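Long-range contacts in pyruvate formate-lyase 2 (Archaeoglobus fulgidus, PDB 2F3O), which is a glycyl radical enzyme of unknown substrate, probably a lyase or dehydratase related to pyruvate formate-lyase and glycerol dehydratase: residues N499-Y503 / R618-G622; N536-A542 / K624-Y630; N694-V699 / R771-R775. All coordinates share one frame; numbering follows the deposited sequence.

Contact 1. Residues N499-Y503 / R618-G622; sequences NVLSY and RNFRG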
# COMPACT_ATOMS: atom_id res chain seq x y z
N ASN A 499 17.74 -5.87 -14.97
CA ASN A 499 17.21 -5.35 -13.73
C ASN A 499 18.28 -4.75 -12.85
O ASN A 499 18.09 -3.68 -12.27
CB ASN A 499 16.42 -6.41 -13.00
CG ASN A 499 15.03 -6.58 -13.58
OD1 ASN A 499 14.53 -5.68 -14.25
ND2 ASN A 499 14.40 -7.72 -13.33
N VAL A 500 19.42 -5.42 -12.80
CA VAL A 500 20.54 -4.86 -12.06
C VAL A 500 20.94 -3.54 -12.70
O VAL A 500 21.09 -2.54 -12.02
CB VAL A 500 21.75 -5.82 -11.99
CG1 VAL A 500 22.96 -5.14 -11.39
CG2 VAL A 500 21.39 -7.04 -11.16
N LEU A 501 21.02 -3.52 -14.02
CA LEU A 501 21.35 -2.30 -14.75
C LEU A 501 20.32 -1.18 -14.56
O LEU A 501 20.69 -0.01 -14.58
CB LEU A 501 21.50 -2.61 -16.24
CG LEU A 501 22.89 -2.83 -16.85
CD1 LEU A 501 23.94 -2.79 -15.80
CD2 LEU A 501 22.98 -4.13 -17.66
N SER A 502 19.05 -1.54 -14.38
CA SER A 502 17.98 -0.54 -14.25
C SER A 502 18.02 0.12 -12.89
O SER A 502 17.74 1.31 -12.73
CB SER A 502 16.61 -1.14 -14.52
OG SER A 502 16.09 -0.61 -15.73
N TYR A 503 18.38 -0.68 -11.90
CA TYR A 503 18.67 -0.19 -10.59
C TYR A 503 19.92 0.70 -10.66
O TYR A 503 19.97 1.78 -10.05
CB TYR A 503 18.86 -1.40 -9.70
CG TYR A 503 19.35 -1.14 -8.30
CD1 TYR A 503 18.78 -0.16 -7.49
CD2 TYR A 503 20.35 -1.95 -7.77
CE1 TYR A 503 19.24 0.03 -6.20
CE2 TYR A 503 20.81 -1.76 -6.49
CZ TYR A 503 20.26 -0.78 -5.70
OH TYR A 503 20.74 -0.64 -4.41
N ARG A 618 9.05 -9.55 -14.14
CA ARG A 618 8.88 -8.14 -13.80
C ARG A 618 10.18 -7.40 -13.71
O ARG A 618 11.20 -7.94 -13.28
CB ARG A 618 8.17 -7.94 -12.49
CG ARG A 618 7.52 -9.09 -11.90
CD ARG A 618 7.51 -8.79 -10.47
NE ARG A 618 6.47 -9.53 -9.80
CZ ARG A 618 5.92 -9.15 -8.65
NH1 ARG A 618 6.31 -8.02 -8.05
NH2 ARG A 618 4.98 -9.91 -8.11
N ASN A 619 10.15 -6.12 -14.06
CA ASN A 619 11.34 -5.34 -13.98
C ASN A 619 11.41 -4.51 -12.69
O ASN A 619 10.46 -4.47 -11.89
CB ASN A 619 11.48 -4.47 -15.23
CG ASN A 619 10.39 -3.41 -15.34
OD1 ASN A 619 9.50 -3.33 -14.49
ND2 ASN A 619 10.46 -2.59 -16.38
N PHE A 620 12.56 -3.85 -12.54
CA PHE A 620 12.90 -3.06 -11.38
C PHE A 620 11.98 -1.88 -11.24
O PHE A 620 11.64 -1.47 -10.13
CB PHE A 620 14.33 -2.56 -11.52
CG PHE A 620 14.70 -1.50 -10.53
CD1 PHE A 620 14.92 -1.82 -9.21
CD2 PHE A 620 14.83 -0.18 -10.92
CE1 PHE A 620 15.27 -0.87 -8.30
CE2 PHE A 620 15.16 0.78 -10.01
CZ PHE A 620 15.39 0.43 -8.70
N ARG A 621 11.56 -1.33 -12.38
CA ARG A 621 10.70 -0.15 -12.36
C ARG A 621 9.24 -0.50 -12.12
O ARG A 621 8.38 0.35 -12.28
CB ARG A 621 10.86 0.70 -13.62
CG ARG A 621 12.16 1.46 -13.70
CD ARG A 621 12.32 2.19 -15.02
NE ARG A 621 12.83 1.31 -16.06
CZ ARG A 621 12.10 0.80 -17.05
NH1 ARG A 621 10.81 1.11 -17.18
NH2 ARG A 621 12.68 -0.00 -17.93
N GLY A 622 8.95 -1.74 -11.77
CA GLY A 622 7.64 -2.05 -11.23
C GLY A 622 6.58 -2.44 -12.22
O GLY A 622 5.42 -2.55 -11.86
O HOH W 1 13.30 -1.51 -15.11

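Contact 2. Residues N536-A542 / K624-Y630; sequences NFTGIQA and KFAAGCY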
# COMPACT_ATOMS: atom_id res chain seq x y z
N ASN A 536 5.44 0.89 -17.14
CA ASN A 536 6.89 0.64 -17.14
C ASN A 536 7.20 -0.70 -17.74
O ASN A 536 6.68 -1.70 -17.28
CB ASN A 536 7.48 0.69 -15.74
CG ASN A 536 7.61 2.09 -15.22
OD1 ASN A 536 8.69 2.70 -15.26
ND2 ASN A 536 6.51 2.64 -14.74
N PHE A 537 8.04 -0.73 -18.76
CA PHE A 537 8.31 -1.98 -19.45
C PHE A 537 9.79 -2.08 -19.71
O PHE A 537 10.50 -1.09 -19.54
CB PHE A 537 7.52 -2.07 -20.76
CG PHE A 537 6.04 -2.34 -20.58
CD1 PHE A 537 5.09 -1.50 -21.13
CD2 PHE A 537 5.60 -3.45 -19.87
CE1 PHE A 537 3.73 -1.74 -20.97
CE2 PHE A 537 4.22 -3.71 -19.70
CZ PHE A 537 3.30 -2.85 -20.25
N THR A 538 10.26 -3.27 -20.07
CA THR A 538 11.64 -3.47 -20.48
C THR A 538 11.66 -4.34 -21.74
O THR A 538 11.41 -5.54 -21.67
CB THR A 538 12.50 -4.13 -19.37
OG1 THR A 538 12.48 -3.31 -18.21
CG2 THR A 538 13.93 -4.25 -19.81
N GLY A 539 11.94 -3.72 -22.89
CA GLY A 539 11.89 -4.42 -24.17
C GLY A 539 13.09 -5.29 -24.45
O GLY A 539 14.19 -4.78 -24.58
N ILE A 540 12.92 -6.60 -24.52
CA ILE A 540 14.05 -7.45 -24.92
C ILE A 540 13.74 -8.24 -26.19
O ILE A 540 12.60 -8.62 -26.42
CB ILE A 540 14.57 -8.35 -23.79
CG1 ILE A 540 13.49 -9.29 -23.29
CG2 ILE A 540 15.13 -7.53 -22.64
CD1 ILE A 540 13.92 -10.12 -22.11
N GLN A 541 14.76 -8.43 -27.03
CA GLN A 541 14.57 -8.89 -28.44
C GLN A 541 15.13 -10.25 -28.78
O GLN A 541 16.25 -10.57 -28.39
CB GLN A 541 15.19 -7.92 -29.42
CG GLN A 541 14.36 -6.73 -29.73
CD GLN A 541 13.97 -5.91 -28.51
OE1 GLN A 541 12.85 -6.02 -28.02
NE2 GLN A 541 14.90 -5.13 -27.99
N ALA A 542 14.36 -11.02 -29.53
CA ALA A 542 14.83 -12.31 -30.03
C ALA A 542 15.53 -12.15 -31.38
O ALA A 542 14.97 -11.62 -32.32
CB ALA A 542 13.69 -13.26 -30.16
N LYS A 624 6.51 -4.90 -16.19
CA LYS A 624 6.91 -6.22 -16.67
C LYS A 624 7.83 -6.12 -17.86
O LYS A 624 8.02 -5.05 -18.41
CB LYS A 624 5.67 -7.00 -17.08
CG LYS A 624 4.94 -7.62 -15.92
CD LYS A 624 3.92 -8.60 -16.41
CE LYS A 624 4.05 -9.88 -15.61
NZ LYS A 624 2.76 -10.64 -15.52
N PHE A 625 8.43 -7.23 -18.25
CA PHE A 625 9.28 -7.23 -19.43
C PHE A 625 8.41 -7.34 -20.66
O PHE A 625 7.28 -7.81 -20.58
CB PHE A 625 10.28 -8.38 -19.37
CG PHE A 625 11.59 -8.04 -18.69
CD1 PHE A 625 11.67 -7.93 -17.32
CD2 PHE A 625 12.74 -7.85 -19.44
CE1 PHE A 625 12.87 -7.62 -16.71
CE2 PHE A 625 13.94 -7.54 -18.83
CZ PHE A 625 14.00 -7.41 -17.47
N ALA A 626 8.93 -6.88 -21.79
CA ALA A 626 8.17 -6.82 -23.04
C ALA A 626 8.94 -7.49 -24.17
O ALA A 626 10.09 -7.13 -24.42
CB ALA A 626 7.89 -5.38 -23.39
N ALA A 627 8.34 -8.47 -24.85
CA ALA A 627 9.04 -9.25 -25.91
C ALA A 627 9.05 -8.55 -27.26
O ALA A 627 7.99 -8.15 -27.78
CB ALA A 627 8.44 -10.64 -26.05
N GLY A 628 10.23 -8.41 -27.85
CA GLY A 628 10.36 -7.87 -29.21
C GLY A 628 11.10 -8.80 -30.16
O GLY A 628 11.78 -9.74 -29.72
N CYS A 629 10.99 -8.56 -31.47
CA CYS A 629 11.79 -9.31 -32.43
C CYS A 629 12.39 -8.47 -33.54
O CYS A 629 11.83 -8.37 -34.63
CB CYS A 629 10.98 -10.43 -33.06
SG CYS A 629 12.05 -11.67 -33.80
N TYR A 630 13.54 -7.88 -33.27
CA TYR A 630 14.20 -7.09 -34.29
C TYR A 630 15.69 -7.16 -34.02
O TYR A 630 16.08 -7.30 -32.87
CB TYR A 630 13.66 -5.64 -34.33
CG TYR A 630 13.93 -4.78 -33.14
CD1 TYR A 630 15.12 -4.06 -33.01
CD2 TYR A 630 12.97 -4.65 -32.15
CE1 TYR A 630 15.36 -3.28 -31.91
CE2 TYR A 630 13.18 -3.85 -31.06
CZ TYR A 630 14.38 -3.19 -30.93
OH TYR A 630 14.58 -2.40 -29.83

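Contact 3. Residues N694-V699 / R771-R775; sequences NLSSDV and RISCR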
# COMPACT_ATOMS: atom_id res chain seq x y z
N ASN A 694 13.03 -6.73 -49.41
CA ASN A 694 13.93 -6.14 -50.40
C ASN A 694 13.57 -6.54 -51.82
O ASN A 694 13.56 -7.72 -52.17
CB ASN A 694 15.38 -6.52 -50.12
CG ASN A 694 15.93 -5.85 -48.89
OD1 ASN A 694 15.20 -5.16 -48.19
ND2 ASN A 694 17.21 -6.05 -48.63
N LEU A 695 13.29 -5.54 -52.64
CA LEU A 695 12.82 -5.75 -54.00
C LEU A 695 13.76 -5.12 -55.02
O LEU A 695 14.25 -4.00 -54.81
CB LEU A 695 11.41 -5.17 -54.17
CG LEU A 695 10.26 -5.99 -53.60
CD1 LEU A 695 8.99 -5.17 -53.61
CD2 LEU A 695 10.07 -7.27 -54.39
N SER A 696 14.01 -5.84 -56.11
CA SER A 696 14.72 -5.33 -57.29
C SER A 696 13.84 -4.29 -57.96
O SER A 696 12.62 -4.44 -58.00
CB SER A 696 15.01 -6.51 -58.24
OG SER A 696 15.44 -6.09 -59.52
N SER A 697 14.45 -3.22 -58.49
CA SER A 697 13.68 -2.15 -59.14
C SER A 697 13.08 -2.55 -60.50
O SER A 697 12.10 -1.95 -60.95
CB SER A 697 14.50 -0.86 -59.28
OG SER A 697 15.66 -1.03 -60.09
N ASP A 698 13.69 -3.55 -61.13
CA ASP A 698 13.22 -4.06 -62.41
C ASP A 698 11.92 -4.83 -62.24
O ASP A 698 10.99 -4.69 -63.02
CB ASP A 698 14.29 -4.93 -63.06
CG ASP A 698 15.37 -4.11 -63.74
OD1 ASP A 698 16.54 -4.17 -63.30
OD2 ASP A 698 15.03 -3.38 -64.72
N VAL A 699 11.87 -5.63 -61.18
CA VAL A 699 10.70 -6.44 -60.86
C VAL A 699 9.44 -5.58 -60.58
O VAL A 699 8.31 -5.99 -60.87
CB VAL A 699 11.06 -7.49 -59.78
CG1 VAL A 699 9.87 -7.89 -58.91
CG2 VAL A 699 11.71 -8.71 -60.46
N ARG A 771 19.85 -10.19 -50.36
CA ARG A 771 18.45 -10.35 -49.97
C ARG A 771 17.46 -9.68 -50.93
O ARG A 771 16.25 -9.68 -50.70
CB ARG A 771 18.24 -9.85 -48.53
CG ARG A 771 19.02 -10.66 -47.50
CD ARG A 771 18.84 -10.12 -46.09
NE ARG A 771 17.45 -10.25 -45.69
CZ ARG A 771 16.95 -11.32 -45.09
NH1 ARG A 771 17.73 -12.35 -44.78
NH2 ARG A 771 15.66 -11.35 -44.79
N ILE A 772 18.00 -9.12 -52.01
CA ILE A 772 17.19 -8.50 -53.05
C ILE A 772 16.42 -9.58 -53.79
O ILE A 772 17.00 -10.50 -54.37
CB ILE A 772 18.06 -7.69 -54.03
CG1 ILE A 772 18.73 -6.53 -53.30
CG2 ILE A 772 17.23 -7.15 -55.17
CD1 ILE A 772 19.85 -5.85 -54.08
N SER A 773 15.10 -9.47 -53.74
CA SER A 773 14.22 -10.51 -54.23
C SER A 773 13.62 -10.13 -55.58
O SER A 773 13.48 -8.95 -55.90
CB SER A 773 13.13 -10.78 -53.19
OG SER A 773 12.15 -11.69 -53.64
N CYS A 774 13.29 -11.16 -56.37
CA CYS A 774 12.66 -11.02 -57.70
C CYS A 774 11.26 -11.64 -57.84
O CYS A 774 10.42 -11.09 -58.56
CB CYS A 774 13.56 -11.59 -58.78
SG CYS A 774 15.05 -10.64 -58.94
N ARG A 775 11.04 -12.78 -57.18
CA ARG A 775 9.74 -13.45 -57.23
C ARG A 775 8.63 -12.62 -56.54
O ARG A 775 8.88 -11.92 -55.55
CB ARG A 775 9.78 -14.88 -56.64
CG ARG A 775 10.64 -15.94 -57.31
CD ARG A 775 9.98 -16.59 -58.53
NE ARG A 775 10.83 -17.62 -59.13
CZ ARG A 775 11.96 -17.41 -59.83
NH1 ARG A 775 12.45 -16.18 -60.05
NH2 ARG A 775 12.64 -18.45 -60.33

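Contact 1. Residues N499-Y503 / R618-G622
Asn-499 and Phe-620 join helix 477-508 to the loop that leads into strand 624-628, where Asn-619 to Gly-622 form a type I beta turn. The Asn-499 amide uses both its oxygen and its nitrogen on the loop. Asn-499 ND2 donates to Arg-618 O at 3.2 Å, on a lone pair of that oxygen, and also to Gly-186 O of the second subunit. Asn-499 OD1 accepts from Phe-620 N at 3.2 Å, with the donor well above the amide plane and the bond bent to 135°. With an alanine here, Phe-620 N and Arg-618 O would probably lose these partners, and the bond to the second subunit would go too.

Phe-620 chi1 (168°) swings the ring away from its own N and toward the helix. There Tyr-503 CA lies over one face, 3.8 Å from the Phe-620 ring centroid, a CH-pi contact. The Tyr-503 ring meets it obliquely, while Tyr-503 OH bonds Ser-194 OG of the second subunit. The Arg-621 guanidinium bonds Phe-537 O and Asn-536 OD1. Asn-619 ND2 bonds Thr-538 OG1, and Asn-619 OD1 accepts from Gly-623 N. A water links the two segments, donating to Ser-502 OG at 3.0 Å and accepting from Arg-621 N at 3.2 Å.

Contact 2. Residues N536-A542 / K624-Y630
Thr-538 O and Ala-626 N begin the regular part of a parallel strand pair, 536-542 beside 624-628. Four backbone bonds carry it. Ala-626 N donates to Thr-538 O at 2.8 Å, and Ala-626 O accepts from Ile-540 N. Ile-540 O then takes Gly-628 N, and Gly-628 O takes Ala-542 N. Towards Asn-536 the pairing weakens: Lys-624 N to Asn-536 O and Thr-538 N to Lys-624 O are weak bonds. CA-H...O contacts add to the pairing, among them Gln-541 CA to Gly-628 O at 3.2 Å.

Apolar packing gathers on the face with Thr-538, Ile-540 and Phe-625. Thr-538 and Phe-625 lie side by side. Thr-538 CB stands over one face of the Phe-625 ring, 3.8 Å from its centroid, a CH-pi contact. Ile-540 CD1 reaches Phe-625 CD2 at 3.7 Å. Val-494 and Val-495 of helix 477-508 and Val-614 of helix 597-615 cover this face.

On the face with Gln-541, Tyr-630 from just past the strand completes an amide-ring stack. The Gln-541 chain bends at chi2 (57°) and lays its amide nearly parallel to the Tyr-630 ring, with planes 8° apart. Gln-541 CG sits over the Tyr-630 ring face, 3.6 Å from its centroid, a CH-pi contact. The polar ends look elsewhere: Gln-541 NE2 bonds Asp-440 OD1, and Tyr-630 OH bonds Ser-439 O and, weakly, a glycerol probably from the crystallisation liquor.

Strand 535-543 runs between 435-445 and 624-628, all three parallel. Such parallel strands with helices packed against them fit the alpha/beta barrel core of the glycyl radical enzymes.

Contact 3. Residues N694-V699 / R771-R775
Asn-694 O and Ser-773 N form the shorter of two backbone bonds between strand 692-696 and the tail that follows helix 762-770. Ser-773 N donates to Asn-694 O at 2.8 Å, and Ser-696 N to Ser-773 O at 3.2 Å. Together they make a single bridge centred on Leu-695 and Ser-773.

Asn-694, Leu-695 and Ser-773 are buried around this bridge. Asn-694 CB rests against Arg-771 O. Asn-694 ND2 lies 3.9 Å from Arg-771 CB, and the two side chains cross with their flat ends turned 84° apart. Each has its polar partners elsewhere. Asn-694 OD1 accepts from Asn-726 ND2; Arg-771 NH1 donates to Pro-661 O and Thr-663 OG1. The CG2 branch of Ile-772 points away from its own N and rests 3.6 Å from Ser-696 N.

The side nearer the chain end is more open. Cys-774 is exposed, and it meets the short, weakly bonded helix 697-700 by van der Waals contact with Val-699. Val-699 CG2 touches Cys-774 CB at 3.8 Å. Ser-696 sits at the N-cap of this helix, and its OG accepts a weak bond from Asp-698 N.

Segment 694-699 belongs to the glycine radical family region. Within this chain, strand 692-696 is an outermost strand of its mixed sheet. Strand 722-728 lies on its other flank, with Leu-695 bonded through the backbone to Asn-726 and Leu-728. Val-670 of helix 670-677 touches both Leu-695 and Ser-773.

Contacts 1 and 2 are buried, and their segments alternate in sequence: 499-503, 536-542, 618-622, 624-630. They touch directly, since the loop of contact 1 and the first strand of contact 2 are bonded to each other. Helix 477-508 serves both, meeting the loop in one and packing on the strands in the other. Contact 3 lies apart, about 29 Å from contact 1 and about 11 Å from contact 2 between nearest atoms, and is only partly buried. An asparagine amide, a water and a phenylalanine ring make contact 1, near a second subunit. Regular strand pairing dominates contact 2, while contact 3 has a single bridge at a sheet edge.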